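Side-chain contacts in ethylbenzene dehydrogenase alpha-subunit (Aromatoleum aromaticum, PDB 2IVF), which belongs to the molybdopterin oxidoreductase family and holds a molybdenum atom, two pterin dinucleotide cofactors and an iron/sulfur cluster: residues M237-S240 with A241-L245; Y259-P262 with S263-H266. All coordinates share one frame; numbering follows the deposited sequence.

Contact 1: residues M237-S240 with A241-L245; sequences MGYS and ADNLL
Ser240 and Asp242 meet hydroxyl to carboxylate where an extended loop turns into a 3-10 segment. The hydroxyl OG of Ser240 donates to Asp242 OD1 over 2.6 Å, approaching nearly along the C-O axis of the acceptor. Asp242 can reach back because its CG stands between the backbone N and the carbonyl carbon (chi1 57°). Beside this pair, Asn243 N bonds to Ser240 O at 2.8 Å, the i to i+3 bond that opens the 3-10 turn. This is the tight part. The other half is looser, though also buried. Asn243 crosses Tyr239 at about a right angle, its amide plane turned 48° from the ring, with ND2 3.5 Å from Tyr239 CB. Farther along the ring, Leu244 CD2 only brushes Tyr239 CE2 at 4.0 Å. All three lie on Cys441 of strand 440-444. The polar ends on this side bond outside the turn: Tyr239 OH to Ser442 O, and the Asn243 amide to Thr476 O and Gly475 N. Ser240 OG also accepts from Ile792 N. With two partners on one hydroxyl and both amide ends engaged, the chemistry implies a buried turn fixed by directional bonds, with Leu244 on Tyr239 its apolar contact.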
# COMPACT_ATOMS: atom_id res chain seq x y z
N MET A 237 14.97 -13.00 -14.72
CA MET A 237 14.89 -12.15 -15.92
C MET A 237 13.96 -11.05 -15.53
O MET A 237 13.05 -11.27 -14.74
CB MET A 237 14.32 -12.91 -17.08
CG MET A 237 15.09 -14.21 -17.40
SD MET A 237 14.26 -15.07 -18.73
CE MET A 237 12.90 -15.82 -17.83
N GLY A 238 14.17 -9.85 -16.07
CA GLY A 238 13.24 -8.79 -15.83
C GLY A 238 13.25 -7.67 -16.84
O GLY A 238 14.07 -7.62 -17.74
N TYR A 239 12.33 -6.73 -16.64
CA TYR A 239 12.36 -5.51 -17.38
C TYR A 239 12.20 -4.37 -16.42
O TYR A 239 11.81 -4.57 -15.26
CB TYR A 239 11.27 -5.52 -18.45
CG TYR A 239 9.83 -5.72 -17.97
CD1 TYR A 239 9.25 -6.95 -17.99
CD2 TYR A 239 9.04 -4.65 -17.60
CE1 TYR A 239 7.94 -7.13 -17.63
CE2 TYR A 239 7.74 -4.81 -17.24
CZ TYR A 239 7.17 -6.05 -17.24
OH TYR A 239 5.83 -6.22 -16.86
N SER A 240 12.53 -3.17 -16.90
CA SER A 240 12.29 -1.97 -16.15
C SER A 240 10.91 -1.45 -16.57
O SER A 240 10.47 -1.69 -17.69
CB SER A 240 13.36 -0.92 -16.42
OG SER A 240 13.51 -0.57 -17.81
N ALA A 241 10.26 -0.70 -15.69
CA ALA A 241 8.83 -0.37 -15.88
C ALA A 241 8.57 0.40 -17.16
O ALA A 241 7.46 0.29 -17.72
CB ALA A 241 8.28 0.37 -14.68
N ASP A 242 9.57 1.18 -17.60
CA ASP A 242 9.43 1.99 -18.83
C ASP A 242 9.44 1.12 -20.09
O ASP A 242 9.04 1.59 -21.14
CB ASP A 242 10.45 3.14 -18.91
CG ASP A 242 11.92 2.67 -18.85
OD1 ASP A 242 12.13 1.45 -18.61
OD2 ASP A 242 12.85 3.51 -18.95
N ASN A 243 9.79 -0.17 -19.94
CA ASN A 243 9.69 -1.16 -21.03
C ASN A 243 8.24 -1.29 -21.52
O ASN A 243 8.00 -1.52 -22.72
CB ASN A 243 10.16 -2.53 -20.57
CG ASN A 243 10.25 -3.56 -21.70
OD1 ASN A 243 10.86 -3.30 -22.74
ND2 ASN A 243 9.67 -4.73 -21.49
N LEU A 244 7.28 -1.03 -20.64
CA LEU A 244 5.86 -1.04 -21.05
C LEU A 244 5.56 -0.01 -22.12
O LEU A 244 4.64 -0.18 -22.91
CB LEU A 244 4.93 -0.77 -19.86
CG LEU A 244 4.81 -1.76 -18.71
CD1 LEU A 244 3.63 -1.32 -17.81
CD2 LEU A 244 4.68 -3.20 -19.21
N LEU A 245 6.35 1.05 -22.18
CA LEU A 245 6.13 2.06 -23.18
C LEU A 245 6.49 1.60 -24.60
O LEU A 245 6.15 2.28 -25.57
CB LEU A 245 6.91 3.28 -22.84
CG LEU A 245 6.47 3.98 -21.55
CD1 LEU A 245 7.46 5.10 -21.21
CD2 LEU A 245 5.03 4.52 -21.75

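Contact 2: residues Y259-P262 with S263-H266; sequences YTYP and SSYH. With MGD (2-amino-5,6-dimercapto-7-methyl-3,7,8a,9-tetrahydro-8-oxa-1,3,9,10-tetraaza-anthracen-4-one guanosine dinucleotide), chain M.
Ser264 sets its CB over one face of the Tyr261 ring, a CH-pi contact 3.7 Å from the ring centroid and 23° off the normal, displaced toward the rim. The ring reaches that position because Tyr261 CG is roughly anti to its own nitrogen (chi1 -159°), which carries the phenol along the turn. Behind it, Tyr261 O receives Ser264 N at 3.1 Å, and Tyr265 N adds a weak second bond at 2.8 Å. A water continues the turn: it donates to Pro262 O over 2.7 Å and accepts from His266 N at 2.8 Å, lying in plane at the edge of the His266 ring. On the preceding helical turn the backbone reads the cofactor MGD, whose N19 donates to Tyr259 O over 2.8 Å and whose N22 donates to Thr260 O at 3.0 Å. Thr260 OG1 adds a bond to the phosphate oxygen O1A. In the next shell, Asn668 gathers the hydroxyls, its OD1 bonded to Tyr261 OH and Ser264 OG and its ND2 to Ser263 OG, while Trp257 meets the Tyr261 ring edge-to-face. Tyr259 OH reaches Asp133 of the beta-subunit. Helix 257-260, following strand 249-253 and joined by this turn to helix 265-274, thus contributes Tyr259 and Thr260 to the MGD pocket of a molybdopterin oxidoreductase.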
# COMPACT_ATOMS: atom_id res chain seq x y z
N TYR A 259 -2.11 -1.90 -6.00
CA TYR A 259 -1.63 -2.13 -4.65
C TYR A 259 -0.11 -2.24 -4.58
O TYR A 259 0.53 -1.67 -3.70
CB TYR A 259 -2.17 -3.45 -4.10
CG TYR A 259 -3.59 -3.38 -3.58
CD1 TYR A 259 -4.52 -2.48 -4.09
CD2 TYR A 259 -4.00 -4.25 -2.60
CE1 TYR A 259 -5.81 -2.44 -3.58
CE2 TYR A 259 -5.28 -4.22 -2.06
CZ TYR A 259 -6.18 -3.32 -2.55
OH TYR A 259 -7.45 -3.33 -2.02
N THR A 260 0.45 -2.99 -5.52
CA THR A 260 1.79 -3.55 -5.32
C THR A 260 2.96 -2.85 -6.04
O THR A 260 4.12 -3.14 -5.75
CB THR A 260 1.78 -5.06 -5.66
OG1 THR A 260 1.63 -5.22 -7.07
CG2 THR A 260 0.67 -5.75 -4.89
N TYR A 261 2.66 -1.88 -6.90
CA TYR A 261 3.71 -1.12 -7.61
C TYR A 261 3.29 0.28 -7.86
O TYR A 261 3.36 0.78 -8.97
CB TYR A 261 4.05 -1.84 -8.93
CG TYR A 261 5.40 -1.53 -9.57
CD1 TYR A 261 6.40 -0.86 -8.91
CD2 TYR A 261 5.67 -2.02 -10.83
CE1 TYR A 261 7.64 -0.65 -9.51
CE2 TYR A 261 6.88 -1.82 -11.42
CZ TYR A 261 7.88 -1.17 -10.75
OH TYR A 261 9.08 -1.02 -11.37
N PRO A 262 2.85 0.98 -6.79
CA PRO A 262 2.36 2.35 -6.97
C PRO A 262 3.40 3.32 -7.44
O PRO A 262 3.06 4.28 -8.09
CB PRO A 262 1.82 2.74 -5.60
CG PRO A 262 2.54 1.83 -4.61
CD PRO A 262 2.79 0.55 -5.38
N SER A 263 4.69 3.06 -7.16
CA SER A 263 5.74 3.99 -7.59
C SER A 263 5.85 4.03 -9.09
O SER A 263 6.29 5.06 -9.61
CB SER A 263 7.12 3.67 -6.98
OG SER A 263 7.57 2.39 -7.34
N SER A 264 5.47 2.95 -9.79
CA SER A 264 5.66 2.90 -11.24
C SER A 264 4.45 2.48 -12.03
O SER A 264 4.51 2.33 -13.24
CB SER A 264 6.89 2.12 -11.58
OG SER A 264 8.04 2.85 -11.13
N TYR A 265 3.33 2.34 -11.33
CA TYR A 265 2.03 2.06 -11.98
C TYR A 265 1.80 2.98 -13.18
O TYR A 265 1.21 2.57 -14.22
CB TYR A 265 0.94 2.30 -10.96
CG TYR A 265 -0.48 2.10 -11.40
CD1 TYR A 265 -1.18 3.11 -12.01
CD2 TYR A 265 -1.18 0.96 -11.06
CE1 TYR A 265 -2.49 2.97 -12.37
CE2 TYR A 265 -2.54 0.83 -11.40
CZ TYR A 265 -3.18 1.84 -12.03
OH TYR A 265 -4.52 1.80 -12.35
N HIS A 266 2.22 4.22 -13.03
CA HIS A 266 2.02 5.25 -14.07
C HIS A 266 2.46 4.82 -15.46
O HIS A 266 1.84 5.23 -16.47
CB HIS A 266 2.70 6.55 -13.67
CG HIS A 266 4.20 6.53 -13.73
ND1 HIS A 266 4.89 6.90 -14.86
CD2 HIS A 266 5.13 6.28 -12.78
CE1 HIS A 266 6.19 6.85 -14.61
NE2 HIS A 266 6.37 6.45 -13.36
PB MGD M . -0.33 -10.23 -5.63
O1B MGD M . -0.52 -9.06 -4.73
O2B MGD M . -0.38 -11.56 -4.97
O3B MGD M . 0.99 -10.22 -6.51
O3A MGD M . 2.50 -8.34 -5.69
PA MGD M . 1.92 -8.99 -7.02
O1A MGD M . 1.17 -7.93 -7.70
O2A MGD M . 2.99 -9.65 -7.76
O5' MGD M . -1.44 -10.21 -6.79
C5' MGD M . -2.83 -10.11 -6.43
C4' MGD M . -3.71 -10.42 -7.63
O4' MGD M . -3.60 -11.80 -7.96
C3' MGD M . -5.11 -10.30 -7.08
O3' MGD M . -5.54 -8.97 -7.33
C2' MGD M . -5.89 -11.33 -7.89
O2' MGD M . -6.84 -10.67 -8.75
C1' MGD M . -4.80 -12.05 -8.71
N9 MGD M . -5.08 -13.51 -8.72
C8 MGD M . -5.27 -14.33 -7.67
N7 MGD M . -5.46 -15.59 -8.09
C5 MGD M . -5.36 -15.55 -9.44
C6 MGD M . -5.48 -16.47 -10.47
O6 MGD M . -5.74 -17.67 -10.33
N1 MGD M . -5.30 -16.00 -11.78
C2 MGD M . -5.04 -14.67 -12.12
N2 MGD M . -4.90 -14.30 -13.44
N3 MGD M . -4.91 -13.80 -11.11
C4 MGD M . -5.09 -14.22 -9.82
C10 MGD M . 3.25 -9.07 -4.79
C11 MGD M . 4.48 -8.27 -4.44
O11 MGD M . 4.07 -7.07 -3.93
C12 MGD M . 5.46 -8.99 -3.50
S12 MGD M . 5.71 -10.73 -3.57
C13 MGD M . 6.18 -8.26 -2.58
S13 MGD M . 7.30 -9.07 -1.55
C14 MGD M . 5.97 -6.79 -2.46
N15 MGD M . 5.07 -6.59 -1.29
C16 MGD M . 4.21 -5.48 -1.22
C17 MGD M . 3.47 -5.17 -0.10
O17 MGD M . 3.50 -5.90 0.92
N18 MGD M . 2.64 -4.04 -0.15
C19 MGD M . 2.56 -3.22 -1.24
N19 MGD M . 1.72 -2.16 -1.18
N20 MGD M . 3.26 -3.57 -2.32
C21 MGD M . 4.09 -4.63 -2.32
N22 MGD M . 4.82 -4.96 -3.45
C23 MGD M . 5.25 -6.30 -3.74
O HOH W 1 2.91 5.35 -10.55

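Contact 1 comes first along the chain, in the loop leading into strand 249-253, and contact 2 follows that strand, so the two flank one member of the four-stranded parallel sheet. Their centres lie 13 Å apart, yet they touch directly: Ala241 CB packs 3.7 Å from Tyr261 OH. Helix 265-274, to which contact 2 leads, is also touched by Ala241, Asp242 and Leu245 at Phe267 and by Leu244 at Leu268. The chain at 666-668 joins both, with Ser666 and Gly667 bonding to contact 1 and Asn668 to contact 2. A loop whose Tyr239 side chain lies about 10 Å from MGD is thereby built into the same framework as the turn beside it, within one molybdopterin oxidoreductase family region.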